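Long-range contacts in trehalose monomycolate exporter MmpL3 (Mycobacterium tuberculosis, PDB 7NVH), which probably exports the mycolic acid carrier trehalose monomycolate across the inner membrane as an RND-type transporter of the mycobacterial envelope: residues 249-254 / 679-684; 253-258 / 671-676; 258-263 / 272-277. All coordinates share one frame; numbering follows the deposited sequence.

Interaction 1. Residues 249-254 / 679-684; sequences AIDYGL and LIVAVV
In the transmembrane bundle of this RND-type transporter, helix 248-265 runs antiparallel to helix 671-689; here the segment axes are 9.9 Å apart, their directions 161° apart. I680 gives up the most surface. Its CA-CB bond points at the other helix and its chain is extended (chi2 176°), so CD1 arrives 3.6 Å from CG2 of I250. The two isoleucines cross at about a right angle, and their CG2 branches also approach, I250 CG2 lying 3.9 Å from I680 CG2. L254 touches the same methyl more loosely, with CD2 4.4 Å from I680 CD1.

D251 brings a carboxylate into this buried hydrocarbon. Its OD2 is hydrogen-bonded to the hydroxyl of Y641, while the hydroxyl of neighbouring Y252 bonds to D640; two such Asp-Tyr pairs between helices 248-265 and 624-654 are consistent with the proton-relay site of RND transporters. Apolar surroundings would tend to raise the pKa of D251, which the Y641 bond may partly offset. The D251 and V681 side chains cross at about a right angle: V681 CG2, anti to its own carbonyl carbon, sits 3.5 Å from D251 OD1 and 3.1 Å from D251 OD2.

Interaction 2. Residues 253-258 / 671-676; sequences GLFIVS and GRIITA
I673 fills the middle of this contact, and its two branches do different jobs. CG2, anti to the backbone N, lies over one face of the F255 ring, 3.6 Å from the ring centroid and only 12° off its normal, a well-centred CH-pi contact. The CA-CB bond of F255 does not aim at the other helix, yet with CG anti to the carbonyl carbon the ring reaches it, sliding past I673 in the opposite direction. I674 crosses F255 obliquely and meets the ring at its edge: although its CA-CB bond points away, its CG1 comes 3.6 Å from F255 CZ. In the buried part of the contact, made by L254, I674 and A676, L254 CD2 packs 3.6 Å from A676 CB and 3.5 Å from the carbonyl oxygen of I673.

The helices belong to the two MMPL-family halves of an RND-type transmembrane bundle, one to each half, and the two segments run nearly antiparallel, 154° apart. F255 also stacks on F644 of helix 624-654, while L254 leans on L196 and F200 of helix 176-200, so both of these helices also pack against the contact.

The other branch of I673 runs toward S258, which is partly exposed, as are I673 itself and F255. Here I673 CG1 and CD1 lie against both CB and OG of the serine, CD1 resting 3.6 Å from S258 CB. S258 OG stands in the crowded position between the backbone N and the carbonyl carbon, which turns the hydroxyl back onto its own helix: it donates to F255 O at 2.8 Å, from above the carbonyl plane.

Interaction 3. Residues 258-263 / 272-277; sequences SRFREE and TAVRRT
E263 is held by two arginines, one on each arm of the helical hairpin formed by helices 248-265 and 270-297. Across the hairpin, R276 NE donates to E263 OE1 at 2.6 Å with a fairly straight N-H...O angle of 162°. From one turn earlier on the same helix, R259 grips the other oxygen side-on: its NE lies 2.9 Å and its NH2 2.7 Å from E263 OE2. Each arginine keeps the carboxylate oxygen close to its guanidinium plane, although all three nitrogens approach from above the plane of the carboxylate. Bends at chi2 in R259 and E263, and at chi3 in R276, fold the chains into this network. The two like-charged guanidiniums come near each other, R259 NH2 being 4.6 Å from R276 NH2; the shared glutamate probably offsets their repulsion, and E651 adds a salt bridge to R259. Y268, in the connection between the helices, touches both E263 and R276.

Away from the charges, F260 packs against A273, V274 and T277, the segment directions being 135° apart. E263 and A273 meet through their CB atoms. F260, with CG anti to the backbone N, reaches across to helix 270-297, crossing V274 and T277 obliquely; CE1 comes 3.6 Å from V274 CG2 and 3.8 Å from A273 CB, while T277 CG2 lies at the ring edge. T277 slides past R259 in the opposite direction: its OG1, anti to its own backbone N, makes a weak hydrogen bond to I256 O and sits 3.4 Å from R259 CB.

How the interactions relate
Helix 248-265 carries the first segment of all three contacts, in order along its length. Interaction 3, at its C-terminal end, closes the short loop to helix 270-297, with eight residues between 263 and 272. Interactions 1 and 2 instead close loops of more than 400 residues, both ending on helix 671-689. Because the two helices run antiparallel, 253-258 meets the earlier part of helix 671-689 and 249-254 the later part. The hairpin of interaction 3 falls within both long loops. Interactions 2 and 3 share S258. Interactions 1 and 2 join the two MMPL-family halves, while interaction 3 stays within the first.

Interaction 1. Residues 249-254 / 679-684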
ATOM      1  N   ALA A 249      16.073  -3.883   1.387  1.00 53.97           N
ATOM      2  CA  ALA A 249      17.188  -3.530   2.253  1.00 53.97           C
ATOM      3  C   ALA A 249      18.012  -4.751   2.627  1.00 53.97           C
ATOM      4  O   ALA A 249      19.181  -4.606   2.998  1.00 53.97           O
ATOM      5  CB  ALA A 249      16.686  -2.831   3.513  1.00 53.97           C
ATOM      6  N   ILE A 250      17.428  -5.940   2.541  1.00 53.79           N
ATOM      7  CA  ILE A 250      18.185  -7.162   2.755  1.00 53.79           C
ATOM      8  C   ILE A 250      18.727  -7.717   1.439  1.00 53.79           C
ATOM      9  O   ILE A 250      19.798  -8.326   1.427  1.00 53.79           O
ATOM     10  CB  ILE A 250      17.320  -8.195   3.496  1.00 53.79           C
ATOM     11  CG1 ILE A 250      17.000  -7.687   4.901  1.00 53.79           C
ATOM     12  CG2 ILE A 250      18.032  -9.528   3.596  1.00 53.79           C
ATOM     13  CD1 ILE A 250      16.430  -8.740   5.821  1.00 53.79           C
ATOM     14  N   ASP A 251      18.031  -7.493   0.319  1.00 53.76           N
ATOM     15  CA  ASP A 251      18.603  -7.850  -0.976  1.00 53.76           C
ATOM     16  C   ASP A 251      19.893  -7.087  -1.244  1.00 53.76           C
ATOM     17  O   ASP A 251      20.866  -7.655  -1.752  1.00 53.76           O
ATOM     18  CB  ASP A 251      17.609  -7.571  -2.101  1.00 53.76           C
ATOM     19  CG  ASP A 251      16.400  -8.463  -2.047  1.00 53.76           C
ATOM     20  OD1 ASP A 251      16.410  -9.444  -1.278  1.00 53.76           O
ATOM     21  OD2 ASP A 251      15.444  -8.187  -2.799  1.00 53.76           O
ATOM     22  N   TYR A 252      19.907  -5.789  -0.940  1.00 52.04           N
ATOM     23  CA  TYR A 252      21.098  -4.984  -1.185  1.00 52.04           C
ATOM     24  C   TYR A 252      22.268  -5.482  -0.351  1.00 52.04           C
ATOM     25  O   TYR A 252      23.397  -5.597  -0.847  1.00 52.04           O
ATOM     26  CB  TYR A 252      20.803  -3.517  -0.876  1.00 52.04           C
ATOM     27  CG  TYR A 252      19.771  -2.886  -1.785  1.00 52.04           C
ATOM     28  CD1 TYR A 252      19.339  -3.531  -2.933  1.00 52.04           C
ATOM     29  CD2 TYR A 252      19.219  -1.651  -1.483  1.00 52.04           C
ATOM     30  CE1 TYR A 252      18.398  -2.960  -3.758  1.00 52.04           C
ATOM     31  CE2 TYR A 252      18.277  -1.073  -2.304  1.00 52.04           C
ATOM     32  CZ  TYR A 252      17.869  -1.732  -3.440  1.00 52.04           C
ATOM     33  OH  TYR A 252      16.929  -1.162  -4.262  1.00 52.04           O
ATOM     34  N   GLY A 253      22.011  -5.794   0.920  1.00 51.41           N
ATOM     35  CA  GLY A 253      23.047  -6.374   1.752  1.00 51.41           C
ATOM     36  C   GLY A 253      23.510  -7.720   1.237  1.00 51.41           C
ATOM     37  O   GLY A 253      24.704  -8.021   1.257  1.00 51.41           O
ATOM     38  N   LEU A 254      22.575  -8.545   0.765  1.00 50.71           N
ATOM     39  CA  LEU A 254      22.937  -9.818   0.153  1.00 50.71           C
ATOM     40  C   LEU A 254      23.915  -9.617  -0.991  1.00 50.71           C
ATOM     41  O   LEU A 254      24.984 -10.235  -1.026  1.00 50.71           O
ATOM     42  CB  LEU A 254      21.679 -10.524  -0.348  1.00 50.71           C
ATOM     43  CG  LEU A 254      21.752 -12.027  -0.606  1.00 50.71           C
ATOM     44  CD1 LEU A 254      22.043 -12.792   0.660  1.00 50.71           C
ATOM     45  CD2 LEU A 254      20.454 -12.498  -1.227  1.00 50.71           C
ATOM     46  N   LEU A 679      13.826 -15.372  -2.666  1.00 51.56           N
ATOM     47  CA  LEU A 679      13.265 -16.117  -1.545  1.00 51.56           C
ATOM     48  C   LEU A 679      13.074 -15.225  -0.328  1.00 51.56           C
ATOM     49  O   LEU A 679      12.072 -15.342   0.384  1.00 51.56           O
ATOM     50  CB  LEU A 679      14.158 -17.305  -1.196  1.00 51.56           C
ATOM     51  CG  LEU A 679      14.178 -18.456  -2.197  1.00 51.56           C
ATOM     52  CD1 LEU A 679      15.215 -19.490  -1.797  1.00 51.56           C
ATOM     53  CD2 LEU A 679      12.803 -19.086  -2.297  1.00 51.56           C
ATOM     54  N   ILE A 680      14.027 -14.329  -0.069  1.00 52.34           N
ATOM     55  CA  ILE A 680      13.933 -13.452   1.094  1.00 52.34           C
ATOM     56  C   ILE A 680      12.724 -12.534   0.971  1.00 52.34           C
ATOM     57  O   ILE A 680      11.923 -12.398   1.907  1.00 52.34           O
ATOM     58  CB  ILE A 680      15.236 -12.653   1.264  1.00 52.34           C
ATOM     59  CG1 ILE A 680      16.283 -13.500   1.987  1.00 52.34           C
ATOM     60  CG2 ILE A 680      14.979 -11.358   2.015  1.00 52.34           C
ATOM     61  CD1 ILE A 680      17.624 -12.827   2.118  1.00 52.34           C
ATOM     62  N   VAL A 681      12.562 -11.901  -0.192  1.00 53.00           N
ATOM     63  CA  VAL A 681      11.420 -11.006  -0.355  1.00 53.00           C
ATOM     64  C   VAL A 681      10.117 -11.790  -0.396  1.00 53.00           C
ATOM     65  O   VAL A 681       9.082 -11.304   0.068  1.00 53.00           O
ATOM     66  CB  VAL A 681      11.582 -10.122  -1.601  1.00 53.00           C
ATOM     67  CG1 VAL A 681      10.533  -9.028  -1.600  1.00 53.00           C
ATOM     68  CG2 VAL A 681      12.951  -9.508  -1.617  1.00 53.00           C
ATOM     69  N   ALA A 682      10.134 -13.008  -0.942  1.00 52.66           N
ATOM     70  CA  ALA A 682       8.935 -13.833  -0.934  1.00 52.66           C
ATOM     71  C   ALA A 682       8.518 -14.180   0.486  1.00 52.66           C
ATOM     72  O   ALA A 682       7.332 -14.147   0.813  1.00 52.66           O
ATOM     73  CB  ALA A 682       9.163 -15.104  -1.752  1.00 52.66           C
ATOM     74  N   VAL A 683       9.482 -14.510   1.346  1.00 52.70           N
ATOM     75  CA  VAL A 683       9.171 -14.785   2.747  1.00 52.70           C
ATOM     76  C   VAL A 683       8.622 -13.538   3.427  1.00 52.70           C
ATOM     77  O   VAL A 683       7.628 -13.598   4.164  1.00 52.70           O
ATOM     78  CB  VAL A 683      10.414 -15.323   3.475  1.00 52.70           C
ATOM     79  CG1 VAL A 683      10.198 -15.302   4.973  1.00 52.70           C
ATOM     80  CG2 VAL A 683      10.731 -16.729   3.004  1.00 52.70           C
ATOM     81  N   VAL A 684       9.256 -12.388   3.186  1.00 54.38           N
ATOM     82  CA  VAL A 684       8.814 -11.152   3.827  1.00 54.38           C
ATOM     83  C   VAL A 684       7.390 -10.810   3.404  1.00 54.38           C
ATOM     84  O   VAL A 684       6.559 -10.417   4.231  1.00 54.38           O
ATOM     85  CB  VAL A 684       9.790 -10.006   3.511  1.00 54.38           C
ATOM     86  CG1 VAL A 684       9.176  -8.669   3.875  1.00 54.38           C
ATOM     87  CG2 VAL A 684      11.096 -10.210   4.256  1.00 54.38           C
TER

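Interaction 2. Residues 253-258 / 671-676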
ATOM      1  N   GLY A 253      22.011  -5.794   0.920  1.00 51.41           N
ATOM      2  CA  GLY A 253      23.047  -6.374   1.752  1.00 51.41           C
ATOM      3  C   GLY A 253      23.510  -7.720   1.237  1.00 51.41           C
ATOM      4  O   GLY A 253      24.704  -8.021   1.257  1.00 51.41           O
ATOM      5  N   LEU A 254      22.575  -8.545   0.765  1.00 50.71           N
ATOM      6  CA  LEU A 254      22.937  -9.818   0.153  1.00 50.71           C
ATOM      7  C   LEU A 254      23.915  -9.617  -0.991  1.00 50.71           C
ATOM      8  O   LEU A 254      24.984 -10.235  -1.026  1.00 50.71           O
ATOM      9  CB  LEU A 254      21.679 -10.524  -0.348  1.00 50.71           C
ATOM     10  CG  LEU A 254      21.752 -12.027  -0.606  1.00 50.71           C
ATOM     11  CD1 LEU A 254      22.043 -12.792   0.660  1.00 50.71           C
ATOM     12  CD2 LEU A 254      20.454 -12.498  -1.227  1.00 50.71           C
ATOM     13  N   PHE A 255      23.568  -8.741  -1.933  1.00 50.74           N
ATOM     14  CA  PHE A 255      24.416  -8.546  -3.102  1.00 50.74           C
ATOM     15  C   PHE A 255      25.780  -7.995  -2.714  1.00 50.74           C
ATOM     16  O   PHE A 255      26.809  -8.475  -3.202  1.00 50.74           O
ATOM     17  CB  PHE A 255      23.729  -7.631  -4.113  1.00 50.74           C
ATOM     18  CG  PHE A 255      22.722  -8.336  -4.972  1.00 50.74           C
ATOM     19  CD1 PHE A 255      23.102  -8.905  -6.174  1.00 50.74           C
ATOM     20  CD2 PHE A 255      21.403  -8.442  -4.575  1.00 50.74           C
ATOM     21  CE1 PHE A 255      22.182  -9.559  -6.965  1.00 50.74           C
ATOM     22  CE2 PHE A 255      20.479  -9.096  -5.360  1.00 50.74           C
ATOM     23  CZ  PHE A 255      20.868  -9.655  -6.557  1.00 50.74           C
ATOM     24  N   ILE A 256      25.816  -7.010  -1.817  1.00 49.38           N
ATOM     25  CA  ILE A 256      27.094  -6.385  -1.488  1.00 49.38           C
ATOM     26  C   ILE A 256      27.979  -7.333  -0.685  1.00 49.38           C
ATOM     27  O   ILE A 256      29.188  -7.428  -0.934  1.00 49.38           O
ATOM     28  CB  ILE A 256      26.860  -5.049  -0.767  1.00 49.38           C
ATOM     29  CG1 ILE A 256      26.312  -4.035  -1.766  1.00 49.38           C
ATOM     30  CG2 ILE A 256      28.147  -4.539  -0.153  1.00 49.38           C
ATOM     31  CD1 ILE A 256      25.903  -2.739  -1.161  1.00 49.38           C
ATOM     32  N   VAL A 257      27.404  -8.057   0.277  1.00 49.68           N
ATOM     33  CA  VAL A 257      28.190  -9.005   1.058  1.00 49.68           C
ATOM     34  C   VAL A 257      28.696 -10.137   0.175  1.00 49.68           C
ATOM     35  O   VAL A 257      29.846 -10.573   0.301  1.00 49.68           O
ATOM     36  CB  VAL A 257      27.363  -9.533   2.243  1.00 49.68           C
ATOM     37  CG1 VAL A 257      28.034 -10.740   2.865  1.00 49.68           C
ATOM     38  CG2 VAL A 257      27.173  -8.444   3.279  1.00 49.68           C
ATOM     39  N   SER A 258      27.851 -10.635  -0.731  1.00 49.82           N
ATOM     40  CA  SER A 258      28.286 -11.689  -1.636  1.00 49.82           C
ATOM     41  C   SER A 258      29.403 -11.204  -2.546  1.00 49.82           C
ATOM     42  O   SER A 258      30.361 -11.937  -2.806  1.00 49.82           O
ATOM     43  CB  SER A 258      27.105 -12.191  -2.460  1.00 49.82           C
ATOM     44  OG  SER A 258      26.791 -11.280  -3.496  1.00 49.82           O
ATOM     45  N   GLY A 671      23.237 -16.123 -10.112  1.00 53.22           N
ATOM     46  CA  GLY A 671      22.057 -16.970 -10.031  1.00 53.22           C
ATOM     47  C   GLY A 671      21.661 -17.282  -8.601  1.00 53.22           C
ATOM     48  O   GLY A 671      20.507 -17.089  -8.205  1.00 53.22           O
ATOM     49  N   ARG A 672      22.620 -17.749  -7.800  1.00 53.05           N
ATOM     50  CA  ARG A 672      22.322 -18.084  -6.412  1.00 53.05           C
ATOM     51  C   ARG A 672      21.918 -16.849  -5.621  1.00 53.05           C
ATOM     52  O   ARG A 672      21.002 -16.904  -4.794  1.00 53.05           O
ATOM     53  CB  ARG A 672      23.525 -18.759  -5.760  1.00 53.05           C
ATOM     54  CG  ARG A 672      23.214 -19.384  -4.417  1.00 53.05           C
ATOM     55  CD  ARG A 672      24.473 -19.646  -3.616  1.00 53.05           C
ATOM     56  NE  ARG A 672      24.333 -20.819  -2.761  1.00 53.05           N
ATOM     57  CZ  ARG A 672      25.102 -21.071  -1.709  1.00 53.05           C
ATOM     58  NH1 ARG A 672      26.069 -20.229  -1.375  1.00 53.05           N
ATOM     59  NH2 ARG A 672      24.901 -22.164  -0.986  1.00 53.05           N
ATOM     60  N   ILE A 673      22.593 -15.725  -5.860  1.00 52.34           N
ATOM     61  CA  ILE A 673      22.299 -14.511  -5.109  1.00 52.34           C
ATOM     62  C   ILE A 673      20.897 -14.010  -5.427  1.00 52.34           C
ATOM     63  O   ILE A 673      20.149 -13.614  -4.526  1.00 52.34           O
ATOM     64  CB  ILE A 673      23.366 -13.439  -5.392  1.00 52.34           C
ATOM     65  CG1 ILE A 673      24.751 -13.971  -5.031  1.00 52.34           C
ATOM     66  CG2 ILE A 673      23.072 -12.182  -4.604  1.00 52.34           C
ATOM     67  CD1 ILE A 673      24.808 -14.649  -3.679  1.00 52.34           C
ATOM     68  N   ILE A 674      20.514 -14.022  -6.704  1.00 52.05           N
ATOM     69  CA  ILE A 674      19.182 -13.560  -7.075  1.00 52.05           C
ATOM     70  C   ILE A 674      18.122 -14.522  -6.558  1.00 52.05           C
ATOM     71  O   ILE A 674      17.048 -14.097  -6.118  1.00 52.05           O
ATOM     72  CB  ILE A 674      19.085 -13.363  -8.597  1.00 52.05           C
ATOM     73  CG1 ILE A 674      19.871 -12.121  -9.014  1.00 52.05           C
ATOM     74  CG2 ILE A 674      17.642 -13.215  -9.021  1.00 52.05           C
ATOM     75  CD1 ILE A 674      19.737 -11.780 -10.476  1.00 52.05           C
ATOM     76  N   THR A 675      18.402 -15.827  -6.588  1.00 50.97           N
ATOM     77  CA  THR A 675      17.459 -16.787  -6.022  1.00 50.97           C
ATOM     78  C   THR A 675      17.255 -16.540  -4.533  1.00 50.97           C
ATOM     79  O   THR A 675      16.119 -16.547  -4.043  1.00 50.97           O
ATOM     80  CB  THR A 675      17.951 -18.213  -6.265  1.00 50.97           C
ATOM     81  OG1 THR A 675      17.864 -18.517  -7.662  1.00 50.97           O
ATOM     82  CG2 THR A 675      17.115 -19.210  -5.485  1.00 50.97           C
ATOM     83  N   ALA A 676      18.343 -16.305  -3.799  1.00 51.41           N
ATOM     84  CA  ALA A 676      18.231 -16.047  -2.369  1.00 51.41           C
ATOM     85  C   ALA A 676      17.483 -14.748  -2.096  1.00 51.41           C
ATOM     86  O   ALA A 676      16.673 -14.676  -1.168  1.00 51.41           O
ATOM     87  CB  ALA A 676      19.618 -16.013  -1.732  1.00 51.41           C
TER

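Interaction 3. Residues 258-263 / 272-277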
ATOM      1  N   SER A 258      27.851 -10.635  -0.731  1.00 49.82           N
ATOM      2  CA  SER A 258      28.286 -11.689  -1.636  1.00 49.82           C
ATOM      3  C   SER A 258      29.403 -11.204  -2.546  1.00 49.82           C
ATOM      4  O   SER A 258      30.361 -11.937  -2.806  1.00 49.82           O
ATOM      5  CB  SER A 258      27.105 -12.191  -2.460  1.00 49.82           C
ATOM      6  OG  SER A 258      26.791 -11.280  -3.496  1.00 49.82           O
ATOM      7  N   ARG A 259      29.300  -9.969  -3.041  1.00 50.05           N
ATOM      8  CA  ARG A 259      30.360  -9.429  -3.883  1.00 50.05           C
ATOM      9  C   ARG A 259      31.658  -9.277  -3.104  1.00 50.05           C
ATOM     10  O   ARG A 259      32.742  -9.545  -3.632  1.00 50.05           O
ATOM     11  CB  ARG A 259      29.928  -8.092  -4.478  1.00 50.05           C
ATOM     12  CG  ARG A 259      30.811  -7.618  -5.609  1.00 50.05           C
ATOM     13  CD  ARG A 259      30.829  -8.630  -6.733  1.00 50.05           C
ATOM     14  NE  ARG A 259      32.085  -8.594  -7.473  1.00 50.05           N
ATOM     15  CZ  ARG A 259      32.233  -8.013  -8.658  1.00 50.05           C
ATOM     16  NH1 ARG A 259      31.200  -7.426  -9.240  1.00 50.05           N
ATOM     17  NH2 ARG A 259      33.412  -8.026  -9.262  1.00 50.05           N
ATOM     18  N   PHE A 260      31.571  -8.841  -1.847  1.00 50.36           N
ATOM     19  CA  PHE A 260      32.773  -8.725  -1.027  1.00 50.36           C
ATOM     20  C   PHE A 260      33.417 -10.086  -0.801  1.00 50.36           C
ATOM     21  O   PHE A 260      34.643 -10.222  -0.886  1.00 50.36           O
ATOM     22  CB  PHE A 260      32.442  -8.063   0.307  1.00 50.36           C
ATOM     23  CG  PHE A 260      33.619  -7.937   1.227  1.00 50.36           C
ATOM     24  CD1 PHE A 260      34.514  -6.897   1.085  1.00 50.36           C
ATOM     25  CD2 PHE A 260      33.830  -8.856   2.236  1.00 50.36           C
ATOM     26  CE1 PHE A 260      35.595  -6.778   1.928  1.00 50.36           C
ATOM     27  CE2 PHE A 260      34.910  -8.740   3.081  1.00 50.36           C
ATOM     28  CZ  PHE A 260      35.793  -7.700   2.925  1.00 50.36           C
ATOM     29  N   ARG A 261      32.609 -11.105  -0.505  1.00 52.41           N
ATOM     30  CA  ARG A 261      33.161 -12.441  -0.309  1.00 52.41           C
ATOM     31  C   ARG A 261      33.739 -12.999  -1.601  1.00 52.41           C
ATOM     32  O   ARG A 261      34.704 -13.770  -1.566  1.00 52.41           O
ATOM     33  CB  ARG A 261      32.091 -13.380   0.243  1.00 52.41           C
ATOM     34  CG  ARG A 261      31.554 -12.971   1.597  1.00 52.41           C
ATOM     35  CD  ARG A 261      30.542 -13.973   2.109  1.00 52.41           C
ATOM     36  NE  ARG A 261      31.175 -15.212   2.550  1.00 52.41           N
ATOM     37  CZ  ARG A 261      30.992 -16.390   1.966  1.00 52.41           C
ATOM     38  NH1 ARG A 261      30.192 -16.494   0.914  1.00 52.41           N
ATOM     39  NH2 ARG A 261      31.608 -17.465   2.435  1.00 52.41           N
ATOM     40  N   GLU A 262      33.154 -12.635  -2.742  1.00 54.33           N
ATOM     41  CA  GLU A 262      33.705 -13.028  -4.032  1.00 54.33           C
ATOM     42  C   GLU A 262      35.060 -12.379  -4.274  1.00 54.33           C
ATOM     43  O   GLU A 262      35.992 -13.033  -4.755  1.00 54.33           O
ATOM     44  CB  GLU A 262      32.726 -12.652  -5.141  1.00 54.33           C
ATOM     45  CG  GLU A 262      32.936 -13.371  -6.454  1.00 54.33           C
ATOM     46  CD  GLU A 262      31.872 -13.017  -7.475  1.00 54.33           C
ATOM     47  OE1 GLU A 262      32.206 -12.903  -8.673  1.00 54.33           O
ATOM     48  OE2 GLU A 262      30.700 -12.852  -7.077  1.00 54.33           O
ATOM     49  N   GLU A 263      35.186 -11.090  -3.951  1.00 53.42           N
ATOM     50  CA  GLU A 263      36.449 -10.392  -4.167  1.00 53.42           C
ATOM     51  C   GLU A 263      37.524 -10.858  -3.197  1.00 53.42           C
ATOM     52  O   GLU A 263      38.708 -10.866  -3.549  1.00 53.42           O
ATOM     53  CB  GLU A 263      36.251  -8.882  -4.048  1.00 53.42           C
ATOM     54  CG  GLU A 263      35.286  -8.300  -5.062  1.00 53.42           C
ATOM     55  CD  GLU A 263      35.747  -8.501  -6.490  1.00 53.42           C
ATOM     56  OE1 GLU A 263      36.911  -8.166  -6.794  1.00 53.42           O
ATOM     57  OE2 GLU A 263      34.945  -8.990  -7.314  1.00 53.42           O
ATOM     58  N   THR A 272      41.390  -3.336  -1.071  1.00 48.96           N
ATOM     59  CA  THR A 272      41.075  -3.511  -2.485  1.00 48.96           C
ATOM     60  C   THR A 272      39.734  -4.205  -2.662  1.00 48.96           C
ATOM     61  O   THR A 272      38.958  -3.856  -3.558  1.00 48.96           O
ATOM     62  CB  THR A 272      42.182  -4.301  -3.178  1.00 48.96           C
ATOM     63  OG1 THR A 272      43.424  -3.606  -3.033  1.00 48.96           O
ATOM     64  CG2 THR A 272      41.878  -4.468  -4.651  1.00 48.96           C
ATOM     65  N   ALA A 273      39.445  -5.195  -1.818  1.00 47.92           N
ATOM     66  CA  ALA A 273      38.155  -5.866  -1.890  1.00 47.92           C
ATOM     67  C   ALA A 273      37.020  -4.892  -1.624  1.00 47.92           C
ATOM     68  O   ALA A 273      35.995  -4.922  -2.312  1.00 47.92           O
ATOM     69  CB  ALA A 273      38.108  -7.028  -0.900  1.00 47.92           C
ATOM     70  N   VAL A 274      37.186  -4.013  -0.634  1.00 47.77           N
ATOM     71  CA  VAL A 274      36.151  -3.029  -0.334  1.00 47.77           C
ATOM     72  C   VAL A 274      35.975  -2.065  -1.499  1.00 47.77           C
ATOM     73  O   VAL A 274      34.848  -1.748  -1.894  1.00 47.77           O
ATOM     74  CB  VAL A 274      36.479  -2.286   0.974  1.00 47.77           C
ATOM     75  CG1 VAL A 274      35.574  -1.082   1.138  1.00 47.77           C
ATOM     76  CG2 VAL A 274      36.324  -3.220   2.157  1.00 47.77           C
ATOM     77  N   ARG A 275      37.081  -1.593  -2.077  1.00 47.68           N
ATOM     78  CA  ARG A 275      36.979  -0.665  -3.198  1.00 47.68           C
ATOM     79  C   ARG A 275      36.258  -1.305  -4.377  1.00 47.68           C
ATOM     80  O   ARG A 275      35.373  -0.692  -4.985  1.00 47.68           O
ATOM     81  CB  ARG A 275      38.368  -0.185  -3.615  1.00 47.68           C
ATOM     82  CG  ARG A 275      38.347   1.113  -4.396  1.00 47.68           C
ATOM     83  CD  ARG A 275      39.568   1.257  -5.279  1.00 47.68           C
ATOM     84  NE  ARG A 275      40.806   1.160  -4.516  1.00 47.68           N
ATOM     85  CZ  ARG A 275      41.821   0.369  -4.844  1.00 47.68           C
ATOM     86  NH1 ARG A 275      41.743  -0.395  -5.924  1.00 47.68           N
ATOM     87  NH2 ARG A 275      42.913   0.342  -4.093  1.00 47.68           N
ATOM     88  N   ARG A 276      36.613  -2.547  -4.708  1.00 49.99           N
ATOM     89  CA  ARG A 276      36.008  -3.204  -5.861  1.00 49.99           C
ATOM     90  C   ARG A 276      34.542  -3.535  -5.611  1.00 49.99           C
ATOM     91  O   ARG A 276      33.699  -3.357  -6.502  1.00 49.99           O
ATOM     92  CB  ARG A 276      36.795  -4.460  -6.215  1.00 49.99           C
ATOM     93  CG  ARG A 276      38.189  -4.174  -6.735  1.00 49.99           C
ATOM     94  CD  ARG A 276      38.968  -5.452  -6.947  1.00 49.99           C
ATOM     95  NE  ARG A 276      38.307  -6.332  -7.904  1.00 49.99           N
ATOM     96  CZ  ARG A 276      38.567  -6.342  -9.206  1.00 49.99           C
ATOM     97  NH1 ARG A 276      39.476  -5.520  -9.709  1.00 49.99           N
ATOM     98  NH2 ARG A 276      37.917  -7.175 -10.005  1.00 49.99           N
ATOM     99  N   THR A 277      34.212  -4.019  -4.409  1.00 48.08           N
ATOM    100  CA  THR A 277      32.816  -4.309  -4.124  1.00 48.08           C
ATOM    101  C   THR A 277      31.984  -3.037  -4.119  1.00 48.08           C
ATOM    102  O   THR A 277      30.840  -3.061  -4.575  1.00 48.08           O
ATOM    103  CB  THR A 277      32.658  -5.072  -2.806  1.00 48.08           C
ATOM    104  OG1 THR A 277      31.301  -5.512  -2.678  1.00 48.08           O
ATOM    105  CG2 THR A 277      32.990  -4.210  -1.614  1.00 48.08           C
TER